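Local coordinates for protein SVS_variant_AS1 (Streptomyces sp. CWA1, PDB 6TJA) that probably cyclises geranylgeranyl diphosphate to the diterpene spiroviolene, as an engineered class I terpene cyclase derived from ancestral sequence reconstruction, at residues Pro173-Asp176 and Asp177-Met181; Arg182-Ala186 and Gly187-Thr191; Leu277-His280 and Asp281-Pro285; Pro285-Gly288 and Ala289-Thr293. All blocks are in the same frame, centred on the assembly; numbering follows the deposited sequence.

Contact 1 (Pro173-Asp176 and Asp177-Met181)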
ATOM      1  N   PRO A 173      -9.243   3.513  20.109  1.00 27.19           N
ATOM      2  CA  PRO A 173      -8.505   4.640  19.541  1.00 23.42           C
ATOM      3  C   PRO A 173      -9.288   5.925  19.837  1.00 23.47           C
ATOM      4  O   PRO A 173     -10.503   5.847  20.006  1.00 23.48           O
ATOM      5  CB  PRO A 173      -8.430   4.310  18.047  1.00 23.43           C
ATOM      6  CG  PRO A 173      -9.559   3.360  17.773  1.00 23.45           C
ATOM      7  CD  PRO A 173      -9.771   2.602  19.075  1.00 26.01           C
ATOM      8  N   GLY A 174      -8.585   7.049  19.980  1.00 23.27           N
ATOM      9  CA  GLY A 174      -9.189   8.390  19.981  1.00 24.09           C
ATOM     10  C   GLY A 174      -9.801   8.710  18.616  1.00 26.84           C
ATOM     11  O   GLY A 174      -9.708   7.863  17.676  1.00 26.40           O
ATOM     12  N   LEU A 175     -10.445   9.866  18.492  1.00 25.66           N
ATOM     13  CA  LEU A 175     -11.123  10.251  17.236  1.00 26.88           C
ATOM     14  C   LEU A 175     -10.131  10.264  16.063  1.00 25.58           C
ATOM     15  O   LEU A 175     -10.461   9.739  14.978  1.00 29.52           O
ATOM     16  CB  LEU A 175     -11.748  11.632  17.404  1.00 26.26           C
ATOM     17  CG  LEU A 175     -12.480  12.093  16.155  1.00 25.87           C
ATOM     18  CD1 LEU A 175     -13.537  11.058  15.792  1.00 26.16           C
ATOM     19  CD2 LEU A 175     -13.089  13.478  16.379  1.00 26.92           C
ATOM     20  N   ASP A 176      -8.971  10.873  16.249  1.00 23.70           N
ATOM     21  CA  ASP A 176      -7.980  11.072  15.160  1.00 25.57           C
ATOM     22  C   ASP A 176      -7.530   9.717  14.602  1.00 24.78           C
ATOM     23  O   ASP A 176      -7.587   9.569  13.362  1.00 26.37           O
ATOM     24  CB  ASP A 176      -6.761  11.910  15.574  1.00 25.59           C
ATOM     25  CG  ASP A 176      -6.007  12.446  14.361  1.00 25.17           C
ATOM     26  OD1 ASP A 176      -6.625  13.108  13.518  1.00 25.58           O
ATOM     27  OD2 ASP A 176      -4.821  12.226  14.273  1.00 27.19           O
ATOM     28  N   ASP A 177      -7.061   8.811  15.463  1.00 24.44           N
ATOM     29  CA  ASP A 177      -6.625   7.433  15.096  1.00 25.78           C
ATOM     30  C   ASP A 177      -7.803   6.627  14.501  1.00 26.65           C
ATOM     31  O   ASP A 177      -7.568   5.893  13.515  1.00 27.78           O
ATOM     32  CB  ASP A 177      -6.028   6.682  16.292  1.00 28.24           C
ATOM     33  CG  ASP A 177      -4.615   7.094  16.697  1.00 26.91           C
ATOM     34  OD1 ASP A 177      -4.017   7.906  15.994  1.00 29.88           O
ATOM     35  OD2 ASP A 177      -4.110   6.563  17.709  1.00 33.96           O
ATOM     36  N   TYR A 178      -9.006   6.707  15.084  1.00 22.69           N
ATOM     37  CA  TYR A 178     -10.184   5.956  14.611  1.00 23.47           C
ATOM     38  C   TYR A 178     -10.509   6.334  13.155  1.00 24.49           C
ATOM     39  O   TYR A 178     -10.785   5.396  12.359  1.00 23.41           O
ATOM     40  CB  TYR A 178     -11.428   6.132  15.473  1.00 22.65           C
ATOM     41  CG  TYR A 178     -12.551   5.338  14.894  1.00 23.03           C
ATOM     42  CD1 TYR A 178     -13.567   5.958  14.187  1.00 26.08           C
ATOM     43  CD2 TYR A 178     -12.518   3.957  14.913  1.00 25.59           C
ATOM     44  CE1 TYR A 178     -14.562   5.223  13.563  1.00 25.88           C
ATOM     45  CE2 TYR A 178     -13.510   3.201  14.299  1.00 25.60           C
ATOM     46  CZ  TYR A 178     -14.515   3.840  13.593  1.00 26.50           C
ATOM     47  OH  TYR A 178     -15.497   3.136  12.965  1.00 22.74           O
ATOM     48  N   LEU A 179     -10.549   7.624  12.835  1.00 23.44           N
ATOM     49  CA  LEU A 179     -10.905   8.107  11.474  1.00 25.68           C
ATOM     50  C   LEU A 179      -9.782   7.711  10.514  1.00 26.64           C
ATOM     51  O   LEU A 179     -10.092   7.190   9.422  1.00 20.68           O
ATOM     52  CB  LEU A 179     -11.122   9.617  11.499  1.00 25.07           C
ATOM     53  CG  LEU A 179     -12.313  10.077  12.331  1.00 27.28           C
ATOM     54  CD1 LEU A 179     -12.409  11.587  12.316  1.00 28.68           C
ATOM     55  CD2 LEU A 179     -13.616   9.456  11.837  1.00 27.15           C
ATOM     56  N   ALA A 180      -8.524   7.873  10.927  1.00 24.18           N
ATOM     57  CA  ALA A 180      -7.371   7.423  10.106  1.00 26.51           C
ATOM     58  C   ALA A 180      -7.498   5.919   9.825  1.00 25.25           C
ATOM     59  O   ALA A 180      -7.337   5.501   8.669  1.00 25.77           O
ATOM     60  CB  ALA A 180      -6.065   7.765  10.784  1.00 27.61           C
ATOM     61  N   MET A 181      -7.798   5.125  10.851  1.00 24.64           N
ATOM     62  CA  MET A 181      -7.807   3.649  10.778  1.00 23.75           C
ATOM     63  C   MET A 181      -8.972   3.196   9.884  1.00 23.96           C
ATOM     64  O   MET A 181      -8.781   2.373   8.972  1.00 27.12           O
ATOM     65  CB  MET A 181      -7.985   3.066  12.181  1.00 23.89           C
ATOM     66  CG  MET A 181      -8.036   1.592  12.213  1.00 21.70           C
ATOM     67  SD  MET A 181      -8.514   0.910  13.797  1.00 25.59           S
ATOM     68  CE  MET A 181     -10.262   1.267  13.821  1.00 23.55           C
TER
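The backbone N-H groups of Y178, L179 and A180 reach back to the carbonyls of G174, L175 and D176, so that G174, the N-cap, and the residues after it wind directly into the first turn of helix 175-185. The first of these bonds, Y178 N to G174 O, is 2.9 Å long with an N-H...O angle of 157°. Beside it P173, just ahead of the cap, packs on Y178: its CG lies 4.1 Å from Y178 CB and meets the aromatic ring at the edge. An apolar pair that brackets the N-cap in this way is a hydrophobic staple. P173 CB also rests on D177 CB at 3.8 Å. On another side of the turn, L175 CD1 touches L179 CD1 at 3.7 Å; CG of L175 is anti to its own backbone N (chi1 -179°), which brings the branched end back across L179. Both aspartates have partners elsewhere, D176 OD1 at S349 N and D177 OD2 in a salt bridge to R109 of the second subunit, while Y178 OH bonds to D229. With two carboxylates in its first turn, the positive end of the helix dipole would probably favour their ionised forms, and D177 carries that charge into the subunit interface.

Contact 2 (Arg182-Ala186 and Gly187-Thr191)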
ATOM      1  N   ARG A 182     -10.142   3.733  10.157  1.00 22.76           N
ATOM      2  CA  ARG A 182     -11.423   3.330   9.561  1.00 25.00           C
ATOM      3  C   ARG A 182     -11.476   3.778   8.095  1.00 24.62           C
ATOM      4  O   ARG A 182     -12.140   3.116   7.289  1.00 28.31           O
ATOM      5  CB  ARG A 182     -12.511   3.920  10.455  1.00 26.55           C
ATOM      6  CG  ARG A 182     -13.916   3.482  10.103  1.00 28.62           C
ATOM      7  CD  ARG A 182     -14.126   2.008  10.378  1.00 30.18           C
ATOM      8  NE  ARG A 182     -15.517   1.715  10.072  1.00 32.32           N
ATOM      9  CZ  ARG A 182     -15.957   0.550   9.639  1.00 31.18           C
ATOM     10  NH1 ARG A 182     -15.118  -0.448   9.430  1.00 27.57           N
ATOM     11  NH2 ARG A 182     -17.241   0.413   9.382  1.00 34.36           N
ATOM     12  N   LEU A 183     -10.793   4.862   7.759  1.00 25.37           N
ATOM     13  CA  LEU A 183     -10.612   5.302   6.362  1.00 28.11           C
ATOM     14  C   LEU A 183     -10.098   4.095   5.574  1.00 26.46           C
ATOM     15  O   LEU A 183     -10.507   3.909   4.445  1.00 28.01           O
ATOM     16  CB  LEU A 183      -9.619   6.458   6.383  1.00 30.74           C
ATOM     17  CG  LEU A 183      -9.376   7.261   5.103  1.00 35.90           C
ATOM     18  CD1 LEU A 183     -10.644   7.934   4.571  1.00 35.08           C
ATOM     19  CD2 LEU A 183      -8.320   8.322   5.418  1.00 39.40           C
ATOM     20  N   LEU A 184      -9.267   3.278   6.203  1.00 22.88           N
ATOM     21  CA  LEU A 184      -8.636   2.103   5.567  1.00 22.30           C
ATOM     22  C   LEU A 184      -9.458   0.824   5.800  1.00 22.35           C
ATOM     23  O   LEU A 184      -9.653   0.074   4.828  1.00 21.15           O
ATOM     24  CB  LEU A 184      -7.224   2.009   6.146  1.00 21.45           C
ATOM     25  CG  LEU A 184      -6.291   3.177   5.825  1.00 21.46           C
ATOM     26  CD1 LEU A 184      -4.878   2.856   6.290  1.00 20.99           C
ATOM     27  CD2 LEU A 184      -6.295   3.484   4.316  1.00 23.13           C
ATOM     28  N   SER A 185      -9.832   0.527   7.056  1.00 23.29           N
ATOM     29  CA  SER A 185     -10.292  -0.810   7.520  1.00 23.53           C
ATOM     30  C   SER A 185     -11.697  -1.124   6.998  1.00 25.91           C
ATOM     31  O   SER A 185     -12.058  -2.312   6.928  1.00 26.63           O
ATOM     32  CB  SER A 185     -10.262  -0.910   9.002  1.00 21.82           C
ATOM     33  OG  SER A 185     -11.174   0.003   9.580  1.00 22.55           O
ATOM     34  N   ALA A 186     -12.476  -0.109   6.645  1.00 29.40           N
ATOM     35  CA  ALA A 186     -13.861  -0.308   6.147  1.00 31.17           C
ATOM     36  C   ALA A 186     -13.882  -0.716   4.670  1.00 27.57           C
ATOM     37  O   ALA A 186     -14.949  -1.025   4.241  1.00 31.75           O
ATOM     38  CB  ALA A 186     -14.723   0.913   6.393  1.00 30.59           C
ATOM     39  N   GLY A 187     -12.764  -0.766   3.936  1.00 28.18           N
ATOM     40  CA  GLY A 187     -12.720  -1.331   2.566  1.00 28.74           C
ATOM     41  C   GLY A 187     -13.100  -0.373   1.424  1.00 29.51           C
ATOM     42  O   GLY A 187     -13.291  -0.860   0.256  1.00 26.36           O
ATOM     43  N   GLY A 188     -13.139   0.932   1.706  1.00 27.05           N
ATOM     44  CA  GLY A 188     -13.540   1.986   0.766  1.00 27.35           C
ATOM     45  C   GLY A 188     -12.460   2.266  -0.267  1.00 28.85           C
ATOM     46  O   GLY A 188     -12.829   2.663  -1.369  1.00 24.02           O
ATOM     47  N   GLU A 189     -11.176   2.129   0.081  1.00 24.49           N
ATOM     48  CA  GLU A 189     -10.080   2.422  -0.875  1.00 26.29           C
ATOM     49  C   GLU A 189     -10.200   1.502  -2.076  1.00 25.05           C
ATOM     50  O   GLU A 189     -10.299   1.999  -3.189  1.00 27.76           O
ATOM     51  CB  GLU A 189      -8.695   2.351  -0.240  1.00 25.60           C
ATOM     52  CG  GLU A 189      -8.400   3.563   0.615  1.00 27.10           C
ATOM     53  CD  GLU A 189      -8.066   4.864  -0.098  1.00 27.02           C
ATOM     54  OE1 GLU A 189      -8.086   4.909  -1.335  1.00 28.95           O
ATOM     55  OE2 GLU A 189      -7.764   5.837   0.610  1.00 28.60           O
ATOM     56  N   PRO A 190     -10.125   0.162  -1.910  1.00 24.82           N
ATOM     57  CA  PRO A 190     -10.225  -0.755  -3.043  1.00 23.42           C
ATOM     58  C   PRO A 190     -11.620  -0.782  -3.684  1.00 23.80           C
ATOM     59  O   PRO A 190     -11.678  -1.073  -4.845  1.00 25.85           O
ATOM     60  CB  PRO A 190      -9.809  -2.077  -2.391  1.00 22.36           C
ATOM     61  CG  PRO A 190     -10.301  -1.950  -0.982  1.00 23.63           C
ATOM     62  CD  PRO A 190      -9.912  -0.543  -0.639  1.00 24.56           C
ATOM     63  N   THR A 191     -12.694  -0.476  -2.943  1.00 23.20           N
ATOM     64  CA  THR A 191     -14.062  -0.344  -3.508  1.00 25.28           C
ATOM     65  C   THR A 191     -14.098   0.792  -4.554  1.00 26.32           C
ATOM     66  O   THR A 191     -14.548   0.567  -5.715  1.00 27.17           O
ATOM     67  CB  THR A 191     -15.129  -0.150  -2.420  1.00 23.99           C
ATOM     68  OG1 THR A 191     -15.065  -1.262  -1.545  1.00 23.97           O
ATOM     69  CG2 THR A 191     -16.537  -0.075  -2.964  1.00 24.59           C
TER
HETATM   70  O   HOH W   1     -10.148   1.521   2.670  1.00 25.81           O
HETATM   71  O   HOH W   2     -13.106   2.437   4.269  1.00 29.02           O
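A positive phi at G187 (85°) turns the chain out of helix 175-185. The N-H of G187 makes a weak bond to L184 O, with G187 N 3.3 Å from that oxygen. A side chain on G187 would collide with A186 O, which accounts for glycine at this bend. In R182 the bend at chi2 (68°) lays the guanidinium over the methyl of A186, whose CB sits above one face toward the rim, while S185 OG lies at the edge in the guanidinium plane; R182 NH2 goes on to a salt bridge with D229.

Two waters fill in between the helix ends. Water 1 accepts from E189 N (2.9 Å) and lies 2.6 Å from L184 O, with L183 O also close; water 2 accepts from G188 N at 3.0 Å and also meets L183 O. They link carbonyls at the end of one helix to N-H groups at the start of the next. There G187 is the N-cap, and its O is gripped by T191 OG1 at 2.6 Å and, from the opposite face of the carbonyl plane, by T191 N. E189 is salt-bridged to R214, and T191 packs on the engineered L83. This interruption between two helices is consistent with the helix-G break of class I terpene synthases, in which R182, S185 and A186 would correspond to the diphosphate sensor, linker and effector positions.

Contact 3 (Leu277-His280 and Asp281-Pro285)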
ATOM      1  N   LEU A 277     -18.993  18.056  -0.883  1.00 26.10           N
ATOM      2  CA  LEU A 277     -19.819  18.713  -1.857  1.00 29.95           C
ATOM      3  C   LEU A 277     -19.216  20.032  -2.302  1.00 30.40           C
ATOM      4  O   LEU A 277     -19.240  20.358  -3.457  1.00 26.48           O
ATOM      5  CB  LEU A 277     -21.234  18.909  -1.340  1.00 29.36           C
ATOM      6  CG  LEU A 277     -22.000  17.656  -1.005  1.00 30.76           C
ATOM      7  CD1 LEU A 277     -23.171  17.966  -0.142  1.00 30.33           C
ATOM      8  CD2 LEU A 277     -22.384  16.856  -2.209  1.00 30.06           C
ATOM      9  N   GLU A 278     -18.687  20.768  -1.347  1.00 28.73           N
ATOM     10  CA  GLU A 278     -18.054  22.025  -1.626  1.00 30.99           C
ATOM     11  C   GLU A 278     -16.829  21.827  -2.513  1.00 28.13           C
ATOM     12  O   GLU A 278     -16.747  22.427  -3.535  1.00 28.47           O
ATOM     13  CB  GLU A 278     -17.774  22.807  -0.347  1.00 35.77           C
ATOM     14  CG  GLU A 278     -16.882  24.001  -0.528  1.00 42.21           C
ATOM     15  CD  GLU A 278     -16.515  24.712   0.763  1.00 49.13           C
ATOM     16  OE1 GLU A 278     -15.834  24.161   1.623  1.00 49.35           O
ATOM     17  OE2 GLU A 278     -16.893  25.859   0.921  1.00 55.87           O
ATOM     18  N   LEU A 279     -15.919  20.938  -2.153  1.00 28.20           N
ATOM     19  CA  LEU A 279     -14.716  20.708  -3.013  1.00 26.64           C
ATOM     20  C   LEU A 279     -15.144  20.156  -4.384  1.00 27.47           C
ATOM     21  O   LEU A 279     -14.529  20.489  -5.406  1.00 29.69           O
ATOM     22  CB  LEU A 279     -13.769  19.759  -2.285  1.00 24.94           C
ATOM     23  CG  LEU A 279     -12.449  19.492  -3.003  1.00 24.15           C
ATOM     24  CD1 LEU A 279     -11.777  20.780  -3.461  1.00 24.50           C
ATOM     25  CD2 LEU A 279     -11.517  18.723  -2.107  1.00 22.97           C
ATOM     26  N   HIS A 280     -16.165  19.313  -4.421  1.00 29.13           N
ATOM     27  CA  HIS A 280     -16.623  18.679  -5.681  1.00 31.60           C
ATOM     28  C   HIS A 280     -17.035  19.790  -6.655  1.00 30.10           C
ATOM     29  O   HIS A 280     -16.633  19.738  -7.827  1.00 27.12           O
ATOM     30  CB  HIS A 280     -17.749  17.662  -5.428  1.00 33.36           C
ATOM     31  CG  HIS A 280     -18.359  17.190  -6.704  1.00 32.92           C
ATOM     32  ND1 HIS A 280     -19.316  17.925  -7.375  1.00 33.08           N
ATOM     33  CD2 HIS A 280     -18.065  16.131  -7.488  1.00 32.99           C
ATOM     34  CE1 HIS A 280     -19.635  17.290  -8.488  1.00 34.22           C
ATOM     35  NE2 HIS A 280     -18.856  16.203  -8.595  1.00 30.81           N
ATOM     36  N   ASP A 281     -17.773  20.783  -6.167  1.00 31.02           N
ATOM     37  CA  ASP A 281     -18.345  21.876  -7.000  1.00 34.07           C
ATOM     38  C   ASP A 281     -17.211  22.752  -7.544  1.00 35.59           C
ATOM     39  O   ASP A 281     -17.378  23.296  -8.630  1.00 37.90           O
ATOM     40  CB  ASP A 281     -19.448  22.613  -6.226  1.00 36.34           C
ATOM     41  CG  ASP A 281     -20.777  21.860  -6.205  1.00 36.86           C
ATOM     42  OD1 ASP A 281     -20.830  20.733  -6.740  1.00 38.69           O
ATOM     43  OD2 ASP A 281     -21.756  22.392  -5.646  1.00 44.26           O
ATOM     44  N   ARG A 282     -16.071  22.836  -6.857  1.00 38.16           N
ATOM     45  CA  ARG A 282     -14.910  23.656  -7.301  1.00 34.95           C
ATOM     46  C   ARG A 282     -14.119  22.880  -8.362  1.00 34.20           C
ATOM     47  O   ARG A 282     -13.612  23.486  -9.309  1.00 36.33           O
ATOM     48  CB  ARG A 282     -14.112  24.055  -6.061  1.00 39.74           C
ATOM     49  CG  ARG A 282     -12.764  24.688  -6.345  1.00 46.22           C
ATOM     50  CD  ARG A 282     -12.158  25.334  -5.097  1.00 43.92           C
ATOM     51  NE  ARG A 282     -11.295  24.499  -4.260  1.00 42.95           N
ATOM     52  CZ  ARG A 282     -10.166  23.881  -4.656  1.00 41.31           C
ATOM     53  NH1 ARG A 282      -9.754  23.910  -5.916  1.00 40.21           N
ATOM     54  NH2 ARG A 282      -9.452  23.200  -3.778  1.00 42.73           N
ATOM     55  N   VAL A 283     -14.060  21.562  -8.252  1.00 30.43           N
ATOM     56  CA  VAL A 283     -13.195  20.696  -9.107  1.00 27.80           C
ATOM     57  C   VAL A 283     -13.952  20.286 -10.374  1.00 26.39           C
ATOM     58  O   VAL A 283     -13.308  20.129 -11.421  1.00 27.71           O
ATOM     59  CB  VAL A 283     -12.752  19.459  -8.303  1.00 25.57           C
ATOM     60  CG1 VAL A 283     -12.150  18.384  -9.167  1.00 25.93           C
ATOM     61  CG2 VAL A 283     -11.793  19.854  -7.202  1.00 28.79           C
ATOM     62  N   ARG A 284     -15.255  20.058 -10.279  1.00 28.85           N
ATOM     63  CA  ARG A 284     -16.014  19.372 -11.360  1.00 32.82           C
ATOM     64  C   ARG A 284     -15.990  20.207 -12.648  1.00 31.55           C
ATOM     65  O   ARG A 284     -15.776  19.656 -13.709  1.00 29.71           O
ATOM     66  CB  ARG A 284     -17.433  19.010 -10.926  1.00 33.52           C
ATOM     67  CG  ARG A 284     -18.193  18.182 -11.956  1.00 43.17           C
ATOM     68  CD  ARG A 284     -19.055  19.057 -12.865  1.00 54.96           C
ATOM     69  NE  ARG A 284     -20.029  19.792 -12.046  1.00 64.86           N
ATOM     70  CZ  ARG A 284     -21.212  19.314 -11.633  1.00 68.32           C
ATOM     71  NH1 ARG A 284     -21.616  18.097 -11.982  1.00 65.67           N
ATOM     72  NH2 ARG A 284     -21.990  20.073 -10.879  1.00 63.27           N
ATOM     73  N   PRO A 285     -16.219  21.533 -12.619  1.00 32.54           N
ATOM     74  CA  PRO A 285     -16.330  22.327 -13.852  1.00 33.41           C
ATOM     75  C   PRO A 285     -15.147  22.169 -14.815  1.00 33.55           C
ATOM     76  O   PRO A 285     -15.388  22.018 -15.996  1.00 33.63           O
ATOM     77  CB  PRO A 285     -16.449  23.771 -13.319  1.00 32.51           C
ATOM     78  CG  PRO A 285     -17.178  23.576 -11.996  1.00 35.07           C
ATOM     79  CD  PRO A 285     -16.510  22.335 -11.412  1.00 34.39           C
TER
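H280 meets D281 through ND1, which donates to D281 OD1 over 3.3 Å in an almost straight bond (169°). The acceptor lies in the imidazole plane, but the carboxylate is turned 63° from the ring and uses its anti side. R284 takes a face of the same ring: its CB stands 4.1 Å from the H280 ring centroid in a CH-pi contact. The arginine chain then bends at chi2 (-95°) and chi3, which brings its guanidinium round with one face centred on H280 CE1. Across the helix, L279 CD1 lies over a face of the R282 guanidinium, 3.4 Å from R282 NH2, and also touches V283 CG2 at 3.9 Å. An alanine in place of H280 would probably leave D281 OD1 without its imidazole donor and R284 without the ring it packs on.

The backbone sets these positions: R284 N bonds to H280 O at 2.8 Å and V283 N to L279 O at 3.1 Å, with weak i+3 bonds beside them. Farther out, R282 is salt-bridged to D356, and H280 packs on L295 of helix 289-309. Such mixed bonding is common where an alpha-helix nears its C-terminal end, here that of helix 258-283 in the all-helical terpene cyclase fold.

Contact 4 (Pro285-Gly288 and Ala289-Thr293)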
ATOM      1  N   PRO A 285     -16.219  21.533 -12.619  1.00 32.54           N
ATOM      2  CA  PRO A 285     -16.330  22.327 -13.852  1.00 33.41           C
ATOM      3  C   PRO A 285     -15.147  22.169 -14.815  1.00 33.55           C
ATOM      4  O   PRO A 285     -15.388  22.018 -15.996  1.00 33.63           O
ATOM      5  CB  PRO A 285     -16.449  23.771 -13.319  1.00 32.51           C
ATOM      6  CG  PRO A 285     -17.178  23.576 -11.996  1.00 35.07           C
ATOM      7  CD  PRO A 285     -16.510  22.335 -11.412  1.00 34.39           C
ATOM      8  N   GLY A 286     -13.924  22.106 -14.280  1.00 36.28           N
ATOM      9  CA  GLY A 286     -12.678  22.006 -15.068  1.00 35.94           C
ATOM     10  C   GLY A 286     -12.296  20.574 -15.418  1.00 35.88           C
ATOM     11  O   GLY A 286     -11.466  20.390 -16.308  1.00 37.76           O
ATOM     12  N   ALA A 287     -12.875  19.582 -14.743  1.00 34.30           N
ATOM     13  CA  ALA A 287     -12.557  18.149 -14.932  1.00 34.70           C
ATOM     14  C   ALA A 287     -12.725  17.725 -16.400  1.00 34.12           C
ATOM     15  O   ALA A 287     -13.782  18.030 -17.013  1.00 32.28           O
ATOM     16  CB  ALA A 287     -13.432  17.321 -14.037  1.00 32.71           C
ATOM     17  N   GLY A 288     -11.761  16.974 -16.921  1.00 30.94           N
ATOM     18  CA  GLY A 288     -11.954  16.239 -18.188  1.00 32.99           C
ATOM     19  C   GLY A 288     -12.946  15.097 -18.026  1.00 33.46           C
ATOM     20  O   GLY A 288     -13.391  14.847 -16.896  1.00 34.27           O
ATOM     21  N   ALA A 289     -13.254  14.405 -19.122  1.00 31.59           N
ATOM     22  CA  ALA A 289     -14.367  13.433 -19.258  1.00 34.08           C
ATOM     23  C   ALA A 289     -14.159  12.226 -18.313  1.00 31.91           C
ATOM     24  O   ALA A 289     -15.129  11.765 -17.679  1.00 30.84           O
ATOM     25  CB  ALA A 289     -14.480  13.007 -20.716  1.00 28.63           C
ATOM     26  N   GLU A 290     -12.945  11.691 -18.254  1.00 33.48           N
ATOM     27  CA  GLU A 290     -12.614  10.513 -17.411  1.00 32.73           C
ATOM     28  C   GLU A 290     -12.687  10.906 -15.930  1.00 30.93           C
ATOM     29  O   GLU A 290     -13.306  10.144 -15.157  1.00 28.21           O
ATOM     30  CB  GLU A 290     -11.255   9.950 -17.811  1.00 38.20           C
ATOM     31  CG  GLU A 290     -11.211   9.445 -19.254  1.00 39.45           C
ATOM     32  CD  GLU A 290     -10.725  10.445 -20.290  1.00 44.88           C
ATOM     33  OE1 GLU A 290     -10.364  11.589 -19.906  1.00 40.18           O
ATOM     34  OE2 GLU A 290     -10.711  10.080 -21.487  1.00 52.15           O
ATOM     35  N   LEU A 291     -12.151  12.068 -15.544  1.00 30.81           N
ATOM     36  CA  LEU A 291     -12.148  12.497 -14.112  1.00 29.40           C
ATOM     37  C   LEU A 291     -13.588  12.799 -13.720  1.00 30.36           C
ATOM     38  O   LEU A 291     -13.969  12.440 -12.596  1.00 30.40           O
ATOM     39  CB  LEU A 291     -11.245  13.710 -13.888  1.00 28.39           C
ATOM     40  CG  LEU A 291     -11.289  14.364 -12.499  1.00 30.40           C
ATOM     41  CD1 LEU A 291     -10.854  13.415 -11.393  1.00 30.37           C
ATOM     42  CD2 LEU A 291     -10.418  15.615 -12.476  1.00 28.00           C
ATOM     43  N   SER A 292     -14.366  13.389 -14.635  1.00 26.40           N
ATOM     44  CA  SER A 292     -15.798  13.686 -14.410  1.00 29.86           C
ATOM     45  C   SER A 292     -16.542  12.395 -14.081  1.00 27.28           C
ATOM     46  O   SER A 292     -17.272  12.396 -13.114  1.00 29.62           O
ATOM     47  CB  SER A 292     -16.427  14.396 -15.587  1.00 31.39           C
ATOM     48  OG  SER A 292     -15.789  15.645 -15.773  1.00 32.53           O
ATOM     49  N   THR A 293     -16.334  11.347 -14.871  1.00 28.98           N
ATOM     50  CA  THR A 293     -16.962  10.020 -14.684  1.00 28.72           C
ATOM     51  C   THR A 293     -16.601   9.472 -13.293  1.00 27.09           C
ATOM     52  O   THR A 293     -17.511   9.027 -12.565  1.00 26.76           O
ATOM     53  CB  THR A 293     -16.523   9.113 -15.830  1.00 30.25           C
ATOM     54  OG1 THR A 293     -17.018   9.707 -17.030  1.00 32.34           O
ATOM     55  CG2 THR A 293     -17.041   7.710 -15.671  1.00 32.03           C
TER
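G288 O takes both the hydroxyl and the N-H of S292, tying the N-cap of helix 289-309 to its first turn. The backbone bond, S292 N to G288 O, spans 2.9 Å and runs close to the direction of the carbonyl. The hydroxyl bond, S292 OG to G288 O, is 2.8 Å and comes from above the carbonyl plane, 51° out of it, so the two donors do not compete for one approach. It is the chi1 of -62°, with OG beside the serine's own N, that turns the hydroxyl back toward the cap. G288 is also held through its N-H, which bonds to E207 OE1.

The apolar contact is small. A287 CB packs on L291 CD2 at 3.8 Å, just ahead of the cap, and L291 continues onto R210. A287 CB also comes within 3.4 Å of S292 OG, so the methyl flanks the serine hydroxyl. With a valine replacing S292, G288 O would probably keep the backbone N-H but lose its second donor, and with it the hydroxyl grip on the cap.

One residue on, a threonine repeats the pattern: T293 OG1 donates to A289 O at 2.9 Å, while T293 N reaches the same oxygen from the opposite face.

The contacts follow one another along the chain as two pairs, the members of each adjoining in sequence. Contacts 1 and 2 share helix 175-185, one at its start and the other at its end, with centres 14 Å apart; the path runs from about 17 Å to about 4 Å from the centre of the chain (contact centres), and both contacts touch the second subunit. Contacts 3 and 4 meet at P285, their centres 11 Å apart on the same side of the chain's centre, where helix 258-283 gives way to helix 289-309. The two pairs do not touch: the nearest atoms of contacts 2 and 4 are about 11 Å apart. One pair thus frames a broken helix leading into the interior, the other a peripheral interhelical turn.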